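Local coordinates for protein multisubunit Na+/H+ antiporter, E subunit (Anoxybacillus flavithermus, PDB 6Z16) that probably takes part, as one membrane subunit of a multisubunit Mrp-type antiporter, in exchanging sodium ions for protons across the cell membrane, at residues 96-106 and 149-157. Sequence-based numbering, arbitrary orientation.
Sequences ELKKEWEITVL and FEKTIMEVS. With PTY (phosphatidylethanolamine), chain B.
Ile153 packs against Leu97, Glu102 and Leu106 where helix 141-156 lies across helix 100-111 in the small alpha-beta domain that follows the long helix 51-79. The two helices run roughly antiparallel, their local axes 149° apart and 10.6 Å from each other at closest approach, and apolar contacts carry most of the join. With CG1 beside its backbone N (chi1 -71°), Ile153 sends its two arms to different partners: CG2 rests 3.7 Å from Glu102 CB and also meets Leu97 CD2, while CD1 reaches Leu106 CD1 at 3.8 Å and also touches Val105 CG1, the Ile153 and Val105 side chains running in opposite senses. Val105 in turn touches Phe64 of helix 51-79. Beside this row, the methyl CE of Met154 lies 3.7 Å from Leu97 CD1 and packs against the carbonyl of Glu96.

Polar groups lie in and around this packing. The chain entering helix 100-111 is held by Glu102, whose OE2 accepts a hydrogen bond from Lys98 N, 2.7 Å away, through its anti lone pair. Trp101 meets a phosphatidylethanolamine, its NE1 3.3 Å from O30 and its CE2 3.9 Å from C31, the first acyl carbon past the ester; an alanine here would probably leave that ester without its indole neighbour and open a gap beside the acyl chain. Glu96 and Glu150 meet with their carboxylate planes 84° apart, a pairing likely to be unfavourable if both are charged, with Glu96 OE1 3.5 Å from Glu150 OE2.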
ATOM      1  N   GLU E  96      33.847  18.933  -7.125  1.00113.91           N
ATOM      2  CA  GLU E  96      34.206  17.753  -6.354  1.00117.38           C
ATOM      3  C   GLU E  96      33.191  16.633  -6.514  1.00109.74           C
ATOM      4  O   GLU E  96      33.380  15.552  -5.949  1.00104.06           O
ATOM      5  CB  GLU E  96      34.348  18.110  -4.869  1.00120.44           C
ATOM      6  CG  GLU E  96      35.506  19.050  -4.537  1.00127.32           C
ATOM      7  CD  GLU E  96      35.145  20.516  -4.694  1.00128.63           C
ATOM      8  OE1 GLU E  96      33.974  20.815  -5.007  1.00126.28           O
ATOM      9  OE2 GLU E  96      36.033  21.371  -4.506  1.00130.43           O
ATOM     10  N   LEU E  97      32.133  16.864  -7.284  1.00114.23           N
ATOM     11  CA  LEU E  97      31.003  15.951  -7.364  1.00114.92           C
ATOM     12  C   LEU E  97      31.320  14.829  -8.345  1.00112.72           C
ATOM     13  O   LEU E  97      31.830  15.080  -9.441  1.00109.11           O
ATOM     14  CB  LEU E  97      29.742  16.707  -7.797  1.00118.63           C
ATOM     15  CG  LEU E  97      28.941  17.582  -6.817  1.00115.30           C
ATOM     16  CD1 LEU E  97      29.651  18.872  -6.434  1.00119.37           C
ATOM     17  CD2 LEU E  97      27.598  17.933  -7.418  1.00113.58           C
ATOM     18  N   LYS E  98      31.007  13.592  -7.957  1.00108.90           N
ATOM     19  CA  LYS E  98      31.477  12.418  -8.681  1.00 98.76           C
ATOM     20  C   LYS E  98      30.391  11.758  -9.520  1.00 87.69           C
ATOM     21  O   LYS E  98      30.575  11.584 -10.726  1.00 87.64           O
ATOM     22  CB  LYS E  98      32.075  11.409  -7.695  1.00 98.44           C
ATOM     23  CG  LYS E  98      33.220  11.972  -6.892  1.00 98.84           C
ATOM     24  CD  LYS E  98      34.387  12.326  -7.786  1.00 96.19           C
ATOM     25  CE  LYS E  98      35.568  12.781  -6.958  1.00 96.18           C
ATOM     26  NZ  LYS E  98      35.292  14.089  -6.312  1.00 96.67           N
ATOM     27  N   LYS E  99      29.266  11.374  -8.925  1.00 76.74           N
ATOM     28  CA  LYS E  99      28.252  10.665  -9.690  1.00 82.74           C
ATOM     29  C   LYS E  99      27.483  11.632 -10.579  1.00 80.96           C
ATOM     30  O   LYS E  99      27.347  12.816 -10.271  1.00 84.10           O
ATOM     31  CB  LYS E  99      27.296   9.904  -8.769  1.00 87.18           C
ATOM     32  CG  LYS E  99      26.417  10.756  -7.882  1.00 92.01           C
ATOM     33  CD  LYS E  99      25.508   9.895  -7.030  1.00 99.07           C
ATOM     34  CE  LYS E  99      26.296   9.191  -5.943  1.00102.31           C
ATOM     35  NZ  LYS E  99      25.415   8.418  -5.033  1.00106.29           N
ATOM     36  N   GLU E 100      26.996  11.116 -11.709  1.00 78.03           N
ATOM     37  CA  GLU E 100      26.377  11.972 -12.713  1.00 83.44           C
ATOM     38  C   GLU E 100      25.015  12.497 -12.276  1.00 85.07           C
ATOM     39  O   GLU E 100      24.554  13.512 -12.811  1.00 85.21           O
ATOM     40  CB  GLU E 100      26.262  11.214 -14.036  1.00 93.10           C
ATOM     41  CG  GLU E 100      25.309  10.033 -14.016  1.00116.24           C
ATOM     42  CD  GLU E 100      25.327   9.251 -15.315  1.00129.36           C
ATOM     43  OE1 GLU E 100      26.127   9.599 -16.209  1.00125.29           O
ATOM     44  OE2 GLU E 100      24.542   8.290 -15.445  1.00130.56           O
ATOM     45  N   TRP E 101      24.384  11.850 -11.297  1.00 88.14           N
ATOM     46  CA  TRP E 101      23.108  12.328 -10.775  1.00103.68           C
ATOM     47  C   TRP E 101      23.272  13.623  -9.984  1.00106.07           C
ATOM     48  O   TRP E 101      22.487  14.566 -10.152  1.00104.37           O
ATOM     49  CB  TRP E 101      22.484  11.245  -9.907  1.00119.26           C
ATOM     50  CG  TRP E 101      21.186  11.621  -9.325  1.00144.35           C
ATOM     51  CD1 TRP E 101      20.024  11.855  -9.996  1.00152.91           C
ATOM     52  CD2 TRP E 101      20.900  11.812  -7.939  1.00150.66           C
ATOM     53  NE1 TRP E 101      19.027  12.178  -9.111  1.00160.33           N
ATOM     54  CE2 TRP E 101      19.537  12.158  -7.840  1.00158.85           C
ATOM     55  CE3 TRP E 101      21.664  11.724  -6.771  1.00137.34           C
ATOM     56  CZ2 TRP E 101      18.920  12.417  -6.617  1.00147.06           C
ATOM     57  CZ3 TRP E 101      21.049  11.981  -5.558  1.00134.02           C
ATOM     58  CH2 TRP E 101      19.690  12.322  -5.491  1.00136.17           C
ATOM     59  N   GLU E 102      24.284  13.693  -9.116  1.00103.96           N
ATOM     60  CA  GLU E 102      24.495  14.928  -8.370  1.00 91.10           C
ATOM     61  C   GLU E 102      25.045  16.024  -9.270  1.00 81.16           C
ATOM     62  O   GLU E 102      24.748  17.204  -9.055  1.00 80.18           O
ATOM     63  CB  GLU E 102      25.404  14.681  -7.161  1.00 96.80           C
ATOM     64  CG  GLU E 102      26.847  14.343  -7.462  1.00115.76           C
ATOM     65  CD  GLU E 102      27.641  13.988  -6.221  1.00131.12           C
ATOM     66  OE1 GLU E 102      27.071  14.026  -5.113  1.00134.93           O
ATOM     67  OE2 GLU E 102      28.832  13.648  -6.356  1.00129.29           O
ATOM     68  N   ILE E 103      25.776  15.648 -10.322  1.00 72.64           N
ATOM     69  CA  ILE E 103      26.265  16.625 -11.286  1.00 68.75           C
ATOM     70  C   ILE E 103      25.108  17.218 -12.080  1.00 73.98           C
ATOM     71  O   ILE E 103      25.046  18.437 -12.288  1.00 81.04           O
ATOM     72  CB  ILE E 103      27.328  15.978 -12.193  1.00 72.65           C
ATOM     73  CG1 ILE E 103      28.578  15.654 -11.376  1.00 82.66           C
ATOM     74  CG2 ILE E 103      27.694  16.876 -13.356  1.00 72.70           C
ATOM     75  CD1 ILE E 103      29.586  14.798 -12.110  1.00 85.21           C
ATOM     76  N   THR E 104      24.141  16.392 -12.481  1.00 71.75           N
ATOM     77  CA  THR E 104      23.026  16.972 -13.216  1.00 77.66           C
ATOM     78  C   THR E 104      22.033  17.694 -12.315  1.00 75.59           C
ATOM     79  O   THR E 104      21.381  18.630 -12.786  1.00 72.64           O
ATOM     80  CB  THR E 104      22.301  15.924 -14.072  1.00 78.68           C
ATOM     81  OG1 THR E 104      21.377  16.584 -14.942  1.00 79.80           O
ATOM     82  CG2 THR E 104      21.527  14.965 -13.235  1.00 84.15           C
ATOM     83  N   VAL E 105      21.937  17.352 -11.024  1.00 80.35           N
ATOM     84  CA  VAL E 105      21.046  18.159 -10.194  1.00 80.24           C
ATOM     85  C   VAL E 105      21.733  19.469  -9.817  1.00 71.10           C
ATOM     86  O   VAL E 105      21.063  20.500  -9.676  1.00 73.34           O
ATOM     87  CB  VAL E 105      20.532  17.380  -8.964  1.00 82.39           C
ATOM     88  CG1 VAL E 105      21.599  17.192  -7.896  1.00 93.35           C
ATOM     89  CG2 VAL E 105      19.290  18.044  -8.386  1.00 64.52           C
ATOM     90  N   LEU E 106      23.073  19.481  -9.750  1.00 66.51           N
ATOM     91  CA  LEU E 106      23.795  20.736  -9.592  1.00 66.07           C
ATOM     92  C   LEU E 106      23.636  21.613 -10.819  1.00 64.94           C
ATOM     93  O   LEU E 106      23.409  22.818 -10.693  1.00 67.04           O
ATOM     94  CB  LEU E 106      25.273  20.472  -9.316  1.00 67.70           C
ATOM     95  CG  LEU E 106      26.128  21.728  -9.131  1.00 70.52           C
ATOM     96  CD1 LEU E 106      25.671  22.504  -7.914  1.00 64.35           C
ATOM     97  CD2 LEU E 106      27.609  21.400  -9.039  1.00 63.08           C
ATOM     98  N   PHE E 149      25.170  25.493  -2.492  1.00 99.42           N
ATOM     99  CA  PHE E 149      24.350  24.509  -3.199  1.00 90.67           C
ATOM    100  C   PHE E 149      25.041  23.154  -3.274  1.00 84.36           C
ATOM    101  O   PHE E 149      24.439  22.120  -2.964  1.00 83.37           O
ATOM    102  CB  PHE E 149      24.018  24.996  -4.611  1.00 99.93           C
ATOM    103  CG  PHE E 149      22.933  26.030  -4.665  1.00128.92           C
ATOM    104  CD1 PHE E 149      22.124  26.274  -3.567  1.00140.79           C
ATOM    105  CD2 PHE E 149      22.704  26.740  -5.834  1.00135.16           C
ATOM    106  CE1 PHE E 149      21.119  27.225  -3.627  1.00144.59           C
ATOM    107  CE2 PHE E 149      21.694  27.685  -5.902  1.00139.42           C
ATOM    108  CZ  PHE E 149      20.903  27.928  -4.799  1.00143.06           C
ATOM    109  N   GLU E 150      26.310  23.136  -3.680  1.00 80.41           N
ATOM    110  CA  GLU E 150      27.000  21.857  -3.767  1.00 74.98           C
ATOM    111  C   GLU E 150      27.364  21.313  -2.393  1.00 76.56           C
ATOM    112  O   GLU E 150      27.531  20.101  -2.259  1.00 76.36           O
ATOM    113  CB  GLU E 150      28.236  21.966  -4.657  1.00 89.31           C
ATOM    114  CG  GLU E 150      29.401  22.739  -4.097  1.00116.64           C
ATOM    115  CD  GLU E 150      30.514  22.888  -5.118  1.00122.97           C
ATOM    116  OE1 GLU E 150      30.302  22.501  -6.285  1.00122.77           O
ATOM    117  OE2 GLU E 150      31.608  23.360  -4.751  1.00125.43           O
ATOM    118  N   LYS E 151      27.428  22.163  -1.365  1.00 88.99           N
ATOM    119  CA  LYS E 151      27.536  21.672   0.007  1.00 94.80           C
ATOM    120  C   LYS E 151      26.281  20.911   0.419  1.00 91.71           C
ATOM    121  O   LYS E 151      26.361  19.827   1.016  1.00 87.75           O
ATOM    122  CB  LYS E 151      27.782  22.844   0.954  1.00 96.33           C
ATOM    123  CG  LYS E 151      28.033  22.452   2.395  1.00102.79           C
ATOM    124  CD  LYS E 151      28.136  23.693   3.266  1.00106.12           C
ATOM    125  CE  LYS E 151      29.430  24.446   2.999  1.00108.20           C
ATOM    126  NZ  LYS E 151      29.587  25.609   3.911  1.00101.03           N
ATOM    127  N   THR E 152      25.110  21.468   0.098  1.00 91.55           N
ATOM    128  CA  THR E 152      23.857  20.782   0.392  1.00 91.30           C
ATOM    129  C   THR E 152      23.723  19.496  -0.422  1.00 88.97           C
ATOM    130  O   THR E 152      23.218  18.487   0.087  1.00 90.46           O
ATOM    131  CB  THR E 152      22.682  21.724   0.135  1.00102.40           C
ATOM    132  OG1 THR E 152      22.924  22.963   0.808  1.00103.67           O
ATOM    133  CG2 THR E 152      21.402  21.146   0.695  1.00104.96           C
ATOM    134  N   ILE E 153      24.229  19.499  -1.659  1.00 94.42           N
ATOM    135  CA  ILE E 153      24.207  18.301  -2.498  1.00 97.16           C
ATOM    136  C   ILE E 153      25.162  17.234  -1.957  1.00100.76           C
ATOM    137  O   ILE E 153      24.860  16.034  -2.004  1.00 98.47           O
ATOM    138  CB  ILE E 153      24.506  18.695  -3.960  1.00 99.31           C
ATOM    139  CG1 ILE E 153      23.317  19.466  -4.540  1.00 99.83           C
ATOM    140  CG2 ILE E 153      24.814  17.504  -4.841  1.00 91.55           C
ATOM    141  CD1 ILE E 153      23.580  20.100  -5.872  1.00 81.68           C
ATOM    142  N   MET E 154      26.305  17.650  -1.399  1.00107.05           N
ATOM    143  CA  MET E 154      27.196  16.705  -0.728  1.00109.76           C
ATOM    144  C   MET E 154      26.547  16.100   0.509  1.00113.67           C
ATOM    145  O   MET E 154      26.708  14.904   0.777  1.00114.97           O
ATOM    146  CB  MET E 154      28.512  17.380  -0.343  1.00113.28           C
ATOM    147  CG  MET E 154      29.472  17.637  -1.486  1.00122.54           C
ATOM    148  SD  MET E 154      30.128  16.133  -2.216  1.00145.92           S
ATOM    149  CE  MET E 154      31.000  16.814  -3.618  1.00144.31           C
ATOM    150  N   GLU E 155      25.810  16.901   1.280  1.00121.88           N
ATOM    151  CA  GLU E 155      25.215  16.327   2.483  1.00126.19           C
ATOM    152  C   GLU E 155      23.898  15.596   2.221  1.00115.88           C
ATOM    153  O   GLU E 155      23.366  14.979   3.149  1.00109.13           O
ATOM    154  CB  GLU E 155      25.034  17.396   3.574  1.00136.73           C
ATOM    155  CG  GLU E 155      24.073  18.522   3.271  1.00152.76           C
ATOM    156  CD  GLU E 155      22.655  18.243   3.734  1.00160.08           C
ATOM    157  OE1 GLU E 155      22.472  17.381   4.617  1.00158.65           O
ATOM    158  OE2 GLU E 155      21.727  18.884   3.205  1.00164.08           O
ATOM    159  N   VAL E 156      23.348  15.653   1.004  1.00124.95           N
ATOM    160  CA  VAL E 156      22.319  14.677   0.634  1.00133.28           C
ATOM    161  C   VAL E 156      22.917  13.276   0.594  1.00132.91           C
ATOM    162  O   VAL E 156      22.385  12.334   1.192  1.00131.62           O
ATOM    163  CB  VAL E 156      21.666  15.031  -0.717  1.00136.61           C
ATOM    164  CG1 VAL E 156      20.708  13.924  -1.144  1.00114.50           C
ATOM    165  CG2 VAL E 156      20.914  16.331  -0.640  1.00150.86           C
ATOM    166  N   SER E 157      24.047  13.126  -0.096  1.00136.48           N
ATOM    167  CA  SER E 157      24.684  11.839  -0.333  1.00134.60           C
ATOM    168  C   SER E 157      25.639  11.426   0.780  1.00132.49           C
ATOM    169  O   SER E 157      26.460  10.528   0.560  1.00132.00           O
ATOM    170  CB  SER E 157      25.433  11.869  -1.667  1.00137.99           C
ATOM    171  OG  SER E 157      26.139  10.660  -1.882  1.00137.19           O
TER
HETATM  172  C1  PTY B 201      17.366   7.704 -11.387  1.00124.11           C
HETATM  173  C2  PTY B 201      21.060   3.651  -8.464  1.00134.18           C
HETATM  174  C3  PTY B 201      21.848   4.575  -9.412  1.00139.01           C
HETATM  175  O4  PTY B 201      17.100   8.092 -10.020  1.00115.50           O
HETATM  176  C5  PTY B 201      18.002   5.431 -12.300  1.00139.83           C
HETATM  177  C6  PTY B 201      17.004   6.244 -11.514  1.00129.42           C
HETATM  178  O7  PTY B 201      15.606   6.056 -11.944  1.00122.60           O
HETATM  179  C8  PTY B 201      15.137   6.568 -13.104  1.00122.37           C
HETATM  180  O10 PTY B 201      15.819   6.894 -14.039  1.00130.27           O
HETATM  181  C11 PTY B 201      13.644   6.683 -13.062  1.00117.19           C
HETATM  182  C12 PTY B 201      13.161   7.212 -11.719  1.00116.77           C
HETATM  183  C13 PTY B 201      12.236   8.409 -11.828  1.00116.09           C
HETATM  184  C14 PTY B 201      10.916   8.121 -12.517  1.00127.54           C
HETATM  185  C15 PTY B 201       9.963   9.303 -12.500  1.00134.35           C
HETATM  186  C16 PTY B 201       9.580   9.745 -11.100  1.00135.80           C
HETATM  187  C17 PTY B 201       8.776  11.035 -11.048  1.00142.35           C
HETATM  188  C18 PTY B 201       7.411  10.950 -11.713  1.00142.81           C
HETATM  189  C19 PTY B 201       6.589  12.226 -11.602  1.00139.95           C
HETATM  190  C20 PTY B 201       6.344  12.675 -10.171  1.00131.72           C
HETATM  191  C30 PTY B 201      16.883   9.384  -9.779  1.00107.40           C
HETATM  192  C31 PTY B 201      16.634   9.621  -8.320  1.00116.36           C
HETATM  193  O30 PTY B 201      16.892  10.234 -10.626  1.00112.98           O
HETATM  194  C32 PTY B 201      15.282   9.102  -7.849  1.00119.09           C
HETATM  195  C33 PTY B 201      14.118   9.846  -8.479  1.00119.56           C
HETATM  196  C34 PTY B 201      12.815   9.722  -7.704  1.00123.27           C
HETATM  197  C35 PTY B 201      11.729  10.664  -8.191  1.00125.21           C
HETATM  198  C36 PTY B 201      10.513  10.723  -7.284  1.00125.96           C
HETATM  199  C37 PTY B 201      10.817  11.225  -5.882  1.00123.35           C
HETATM  200  P1  PTY B 201      20.425   5.548 -11.440  1.00169.11           P
HETATM  201  O11 PTY B 201      20.898   5.539  -9.927  1.00154.63           O
HETATM  202  O12 PTY B 201      21.176   4.617 -12.080  1.00174.45           O
HETATM  203  O13 PTY B 201      20.487   6.840 -11.975  1.00166.76           O
HETATM  204  O14 PTY B 201      19.054   5.043 -11.393  1.00157.92           O
HETATM  205  N1  PTY B 201      21.573   2.286  -8.592  1.00133.57           N